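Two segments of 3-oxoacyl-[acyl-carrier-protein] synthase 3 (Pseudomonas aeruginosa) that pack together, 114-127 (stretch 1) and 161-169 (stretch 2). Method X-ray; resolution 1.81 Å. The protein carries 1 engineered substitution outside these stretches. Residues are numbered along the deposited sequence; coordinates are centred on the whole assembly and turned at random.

Stretch 1 114-127: GFVYGLASVGSLIS
Stretch 2 (161-169) AGAVVLRAG

Residues 114-127 form a continuous helix that packs along residues 161-169 of a strand that begins before Ala161. The two elements run in nearly the same direction, with 30° between their N-to-C vectors (signed crossing angle -30°) and a closest axial approach of 8.4 Å. They converge toward their C-terminal ends: the CA atoms of Phe115 and Gly162 are 9.2 Å apart, those of Gly123 and Leu166 7.3 Å, and those of Ile126 and Ala168 6.0 Å. Helical phi/psi values stay near -65/-43, and i to i+4 backbone hydrogen bonds run from Gly118 N to Gly114 O (2.7 Å) through Ser127 N to Gly123 O (2.9 Å). The strand is extended, with phi between -143° and -103° and psi between 132° and 157° from Ala161 to Arg167; phi/psi is -61/139 at Ala168 and -163/-163 at Gly169.

No hydrogen bond crosses the interface, which buries 353 Å² in total and depends on apolar packing. Leu166 contributes most, 85 Å². Its CB points toward the helix, and the m,t rotamer (chi1 -63°, chi2 166°) carries Leu166 CD1 to 3.6 Å from Val122 CG1 and 4.2 Å from Leu119 CD2. Leu166 CD1 also lies 4.0 Å from Gly123 N. A CB at Gly123 would point sideways and stand 4.6 Å from Leu166 CD1, but only 2.6 Å from Leu119 O of its own helix.

Ile126, with 73 Å² of its surface covered by the strand, closes the narrow end. It also adopts m,t (chi1 -72°, chi2 165°), which places Ile126 CD1 3.5 Å from Leu166 CB, while Ile126 CG2 reaches 3.6 Å from Ala168 CA and 3.9 Å from Ala168 CB. The CD1 end thus packs on Leu166 and CG2 on Ala168, whose CB points sideways, bypassing the Arg167 side chain, whose CB points away. Arg167 (p,t,t; chi4 76°) instead directs NH1 to Ala168 O in a 3.1 Å hydrogen bond.

At the wider end Phe115 has 49 Å² of its surface covered by the strand. With chi1 t (-169°) and chi2 75°, its ring extends toward the strand, bringing Phe115 CZ to 3.8 Å from Val164 CG2 and so bridging the greater backbone separation. Val164, chi1 m (-68°), points inward two residues before Leu166, as strand alternation requires; Ala163 points away. Leu119 (m,t; -73°, 166°) links these two inward residues: its CB is sideways, but its end comes nearer, and CD2 lies 4.2 Å from both Val164 CG2 and Leu166 CD1. Val122 is t (175°). Phe115, Leu119, Val122 and Ile126, spaced by three or four residues, therefore form a stripe along one side of the helix.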

ATOM      1  N   GLY A 114       3.032   5.219   8.271  1.00 13.91           N
ATOM      2  CA  GLY A 114       3.083   3.933   7.582  1.00 13.41           C
ATOM      3  C   GLY A 114       3.247   2.714   8.474  1.00 13.26           C
ATOM      4  O   GLY A 114       2.644   1.681   8.214  1.00 13.07           O
ATOM      5  N   PHE A 115       4.059   2.818   9.517  1.00 13.19           N
ATOM      6  CA  PHE A 115       4.286   1.668  10.399  1.00 13.45           C
ATOM      7  C   PHE A 115       3.037   1.331  11.235  1.00 13.74           C
ATOM      8  O   PHE A 115       2.704   0.146  11.416  1.00 13.27           O
ATOM      9  CB  PHE A 115       5.501   1.896  11.291  1.00 13.67           C
ATOM     10  CG  PHE A 115       5.951   0.659  12.019  1.00 13.58           C
ATOM     11  CD1 PHE A 115       6.630  -0.343  11.345  1.00 13.37           C
ATOM     12  CD2 PHE A 115       5.683   0.494  13.375  1.00 14.28           C
ATOM     13  CE1 PHE A 115       7.038  -1.491  12.007  1.00 13.84           C
ATOM     14  CE2 PHE A 115       6.089  -0.646  14.043  1.00 14.11           C
ATOM     15  CZ  PHE A 115       6.773  -1.640  13.359  1.00 13.17           C
ATOM     16  N   VAL A 116       2.332   2.364  11.706  1.00 13.92           N
ATOM     17  CA  VAL A 116       1.083   2.158  12.452  1.00 13.71           C
ATOM     18  C   VAL A 116      -0.024   1.560  11.566  1.00 13.64           C
ATOM     19  O   VAL A 116      -0.679   0.583  11.961  1.00 13.50           O
ATOM     20  CB  VAL A 116       0.600   3.453  13.144  1.00 14.17           C
ATOM     21  CG1 VAL A 116      -0.688   3.205  13.924  1.00 13.63           C
ATOM     22  CG2 VAL A 116       1.676   3.983  14.095  1.00 13.66           C
ATOM     23  N   TYR A 117      -0.224   2.143  10.382  1.00 13.34           N
ATOM     24  CA  TYR A 117      -1.159   1.602   9.386  1.00 13.31           C
ATOM     25  C   TYR A 117      -0.746   0.205   8.964  1.00 13.13           C
ATOM     26  O   TYR A 117      -1.591  -0.665   8.771  1.00 13.02           O
ATOM     27  CB  TYR A 117      -1.238   2.500   8.141  1.00 13.37           C
ATOM     28  CG  TYR A 117      -2.347   3.532   8.187  1.00 14.34           C
ATOM     29  CD1 TYR A 117      -2.172   4.761   8.822  1.00 14.87           C
ATOM     30  CD2 TYR A 117      -3.572   3.275   7.590  1.00 14.72           C
ATOM     31  CE1 TYR A 117      -3.202   5.698   8.859  1.00 15.46           C
ATOM     32  CE2 TYR A 117      -4.599   4.196   7.623  1.00 15.67           C
ATOM     33  CZ  TYR A 117      -4.413   5.405   8.254  1.00 14.85           C
ATOM     34  OH  TYR A 117      -5.450   6.311   8.256  1.00 16.31           O
ATOM     35  N   GLY A 118       0.560   0.014   8.794  1.00 13.38           N
ATOM     36  CA  GLY A 118       1.128  -1.299   8.495  1.00 13.46           C
ATOM     37  C   GLY A 118       0.768  -2.351   9.523  1.00 13.38           C
ATOM     38  O   GLY A 118       0.415  -3.470   9.161  1.00 13.53           O
ATOM     39  N   LEU A 119       0.848  -2.000  10.805  1.00 13.78           N
ATOM     40  CA  LEU A 119       0.474  -2.928  11.885  1.00 13.84           C
ATOM     41  C   LEU A 119      -1.016  -3.271  11.853  1.00 14.27           C
ATOM     42  O   LEU A 119      -1.404  -4.423  12.072  1.00 13.92           O
ATOM     43  CB  LEU A 119       0.844  -2.345  13.248  1.00 14.19           C
ATOM     44  CG  LEU A 119       2.330  -2.320  13.591  1.00 14.59           C
ATOM     45  CD1 LEU A 119       2.575  -1.425  14.802  1.00 14.26           C
ATOM     46  CD2 LEU A 119       2.839  -3.748  13.850  1.00 14.02           C
ATOM     47  N   ALA A 120      -1.845  -2.270  11.573  1.00 14.30           N
ATOM     48  CA  ALA A 120      -3.281  -2.483  11.403  1.00 14.66           C
ATOM     49  C   ALA A 120      -3.546  -3.461  10.256  1.00 15.12           C
ATOM     50  O   ALA A 120      -4.339  -4.386  10.394  1.00 15.08           O
ATOM     51  CB  ALA A 120      -3.988  -1.153  11.131  1.00 14.40           C
ATOM     52  N   SER A 121      -2.880  -3.235   9.127  1.00 15.68           N
ATOM     53  CA  SER A 121      -3.116  -4.042   7.924  1.00 16.57           C
ATOM     54  C   SER A 121      -2.618  -5.474   8.097  1.00 16.46           C
ATOM     55  O   SER A 121      -3.371  -6.428   7.857  1.00 17.09           O
ATOM     56  CB  SER A 121      -2.465  -3.393   6.699  1.00 16.62           C
ATOM     57  OG  SER A 121      -2.778  -4.123   5.519  1.00 19.34           O
ATOM     58  N   VAL A 122      -1.367  -5.631   8.522  1.00 16.03           N
ATOM     59  CA  VAL A 122      -0.806  -6.966   8.717  1.00 16.18           C
ATOM     60  C   VAL A 122      -1.460  -7.681   9.899  1.00 15.84           C
ATOM     61  O   VAL A 122      -1.808  -8.860   9.800  1.00 16.09           O
ATOM     62  CB  VAL A 122       0.719  -6.941   8.884  1.00 16.33           C
ATOM     63  CG1 VAL A 122       1.228  -8.324   9.196  1.00 16.93           C
ATOM     64  CG2 VAL A 122       1.383  -6.411   7.621  1.00 16.88           C
ATOM     65  N   GLY A 123      -1.635  -6.970  11.011  1.00 14.77           N
ATOM     66  CA  GLY A 123      -2.350  -7.512  12.158  1.00 14.85           C
ATOM     67  C   GLY A 123      -3.737  -8.021  11.799  1.00 14.46           C
ATOM     68  O   GLY A 123      -4.143  -9.086  12.254  1.00 14.45           O
ATOM     69  N   SER A 124      -4.465  -7.254  10.983  1.00 14.41           N
ATOM     70  CA  SER A 124      -5.813  -7.650  10.569  1.00 15.18           C
ATOM     71  C   SER A 124      -5.781  -8.872   9.654  1.00 14.88           C
ATOM     72  O   SER A 124      -6.650  -9.741   9.751  1.00 15.10           O
ATOM     73  CB  SER A 124      -6.547  -6.487   9.886  1.00 15.11           C
ATOM     74  OG  SER A 124      -6.849  -5.471  10.835  1.00 17.29           O
ATOM     75  N   LEU A 125      -4.789  -8.933   8.761  1.00 14.80           N
ATOM     76  CA  LEU A 125      -4.627 -10.086   7.876  1.00 14.90           C
ATOM     77  C   LEU A 125      -4.445 -11.363   8.696  1.00 15.17           C
ATOM     78  O   LEU A 125      -5.010 -12.400   8.369  1.00 15.46           O
ATOM     79  CB  LEU A 125      -3.432  -9.904   6.940  1.00 14.89           C
ATOM     80  CG  LEU A 125      -3.595  -8.951   5.756  1.00 15.20           C
ATOM     81  CD1 LEU A 125      -2.220  -8.658   5.138  1.00 15.86           C
ATOM     82  CD2 LEU A 125      -4.544  -9.525   4.724  1.00 15.03           C
ATOM     83  N   ILE A 126      -3.661 -11.266   9.767  1.00 14.83           N
ATOM     84  CA  ILE A 126      -3.431 -12.405  10.655  1.00 14.92           C
ATOM     85  C   ILE A 126      -4.704 -12.740  11.435  1.00 15.43           C
ATOM     86  O   ILE A 126      -5.116 -13.897  11.482  1.00 16.15           O
ATOM     87  CB  ILE A 126      -2.247 -12.147  11.622  1.00 14.60           C
ATOM     88  CG1 ILE A 126      -0.917 -12.196  10.860  1.00 14.55           C
ATOM     89  CG2 ILE A 126      -2.232 -13.172  12.756  1.00 15.32           C
ATOM     90  CD1 ILE A 126       0.254 -11.617  11.640  1.00 12.73           C
ATOM     91  N   SER A 127      -5.336 -11.726  12.027  1.00 15.37           N
ATOM     92  CA  SER A 127      -6.570 -11.934  12.795  1.00 16.27           C
ATOM     93  C   SER A 127      -7.675 -12.571  11.954  1.00 16.47           C
ATOM     94  O   SER A 127      -8.382 -13.454  12.430  1.00 16.87           O
ATOM     95  CB  SER A 127      -7.082 -10.617  13.391  1.00 16.28           C
ATOM     96  OG  SER A 127      -6.208 -10.159  14.396  1.00 18.15           O
ATOM     97  N   ALA A 161      15.593   1.330   7.893  1.00 15.01           N
ATOM     98  CA  ALA A 161      14.542   0.327   7.892  1.00 14.57           C
ATOM     99  C   ALA A 161      14.448  -0.316   9.271  1.00 14.81           C
ATOM    100  O   ALA A 161      15.467  -0.595   9.904  1.00 14.59           O
ATOM    101  CB  ALA A 161      14.816  -0.737   6.829  1.00 14.37           C
ATOM    102  N   GLY A 162      13.214  -0.535   9.722  1.00 14.66           N
ATOM    103  CA  GLY A 162      12.939  -1.309  10.920  1.00 14.92           C
ATOM    104  C   GLY A 162      11.829  -2.301  10.640  1.00 14.83           C
ATOM    105  O   GLY A 162      10.864  -1.985   9.939  1.00 15.09           O
ATOM    106  N   ALA A 163      11.959  -3.503  11.193  1.00 14.97           N
ATOM    107  CA  ALA A 163      11.026  -4.580  10.897  1.00 14.66           C
ATOM    108  C   ALA A 163      10.592  -5.319  12.153  1.00 14.62           C
ATOM    109  O   ALA A 163      11.370  -5.464  13.110  1.00 14.92           O
ATOM    110  CB  ALA A 163      11.658  -5.552   9.923  1.00 14.59           C
ATOM    111  N   VAL A 164       9.340  -5.763  12.142  1.00 14.80           N
ATOM    112  CA  VAL A 164       8.816  -6.651  13.161  1.00 14.81           C
ATOM    113  C   VAL A 164       8.216  -7.895  12.518  1.00 14.75           C
ATOM    114  O   VAL A 164       7.760  -7.862  11.367  1.00 14.34           O
ATOM    115  CB  VAL A 164       7.734  -5.970  14.045  1.00 15.10           C
ATOM    116  CG1 VAL A 164       8.346  -4.895  14.902  1.00 14.99           C
ATOM    117  CG2 VAL A 164       6.591  -5.404  13.189  1.00 15.00           C
ATOM    118  N   VAL A 165       8.249  -8.990  13.273  1.00 15.16           N
ATOM    119  CA  VAL A 165       7.540 -10.217  12.932  1.00 15.33           C
ATOM    120  C   VAL A 165       6.294 -10.286  13.814  1.00 15.76           C
ATOM    121  O   VAL A 165       6.375 -10.055  15.029  1.00 15.39           O
ATOM    122  CB  VAL A 165       8.410 -11.464  13.177  1.00 15.88           C
ATOM    123  CG1 VAL A 165       7.598 -12.753  12.991  1.00 15.38           C
ATOM    124  CG2 VAL A 165       9.634 -11.450  12.256  1.00 16.05           C
ATOM    125  N   LEU A 166       5.151 -10.564  13.187  1.00 16.01           N
ATOM    126  CA  LEU A 166       3.888 -10.786  13.886  1.00 16.94           C
ATOM    127  C   LEU A 166       3.465 -12.232  13.679  1.00 16.75           C
ATOM    128  O   LEU A 166       3.700 -12.802  12.613  1.00 17.07           O
ATOM    129  CB  LEU A 166       2.794  -9.870  13.342  1.00 17.15           C
ATOM    130  CG  LEU A 166       2.973  -8.363  13.486  1.00 18.87           C
ATOM    131  CD1 LEU A 166       1.970  -7.630  12.605  1.00 20.20           C
ATOM    132  CD2 LEU A 166       2.817  -7.940  14.937  1.00 19.93           C
ATOM    133  N   ARG A 167       2.858 -12.830  14.698  1.00 17.00           N
ATOM    134  CA  ARG A 167       2.304 -14.182  14.582  1.00 17.34           C
ATOM    135  C   ARG A 167       0.892 -14.230  15.138  1.00 17.33           C
ATOM    136  O   ARG A 167       0.516 -13.403  15.962  1.00 17.13           O
ATOM    137  CB  ARG A 167       3.176 -15.196  15.335  1.00 18.14           C
ATOM    138  CG  ARG A 167       3.215 -15.006  16.851  1.00 18.80           C
ATOM    139  CD  ARG A 167       3.825 -16.218  17.546  1.00 19.98           C
ATOM    140  NE  ARG A 167       4.048 -16.002  18.975  1.00 21.23           N
ATOM    141  CZ  ARG A 167       3.104 -16.007  19.915  1.00 22.16           C
ATOM    142  NH1 ARG A 167       1.822 -16.196  19.608  1.00 22.24           N
ATOM    143  NH2 ARG A 167       3.451 -15.807  21.181  1.00 22.92           N
ATOM    144  N   ALA A 168       0.119 -15.215  14.697  1.00 17.77           N
ATOM    145  CA  ALA A 168      -1.165 -15.502  15.316  1.00 18.48           C
ATOM    146  C   ALA A 168      -0.952 -15.873  16.782  1.00 19.44           C
ATOM    147  O   ALA A 168      -0.004 -16.586  17.127  1.00 19.62           O
ATOM    148  CB  ALA A 168      -1.879 -16.642  14.577  1.00 18.77           C
ATOM    149  N   GLY A 169      -1.832 -15.374  17.642  1.00 19.96           N
ATOM    150  CA  GLY A 169      -1.765 -15.668  19.064  1.00 21.35           C
ATOM    151  C   GLY A 169      -3.064 -15.344  19.768  1.00 22.26           C
ATOM    152  O   GLY A 169      -4.115 -15.218  19.123  1.00 22.32           O
TER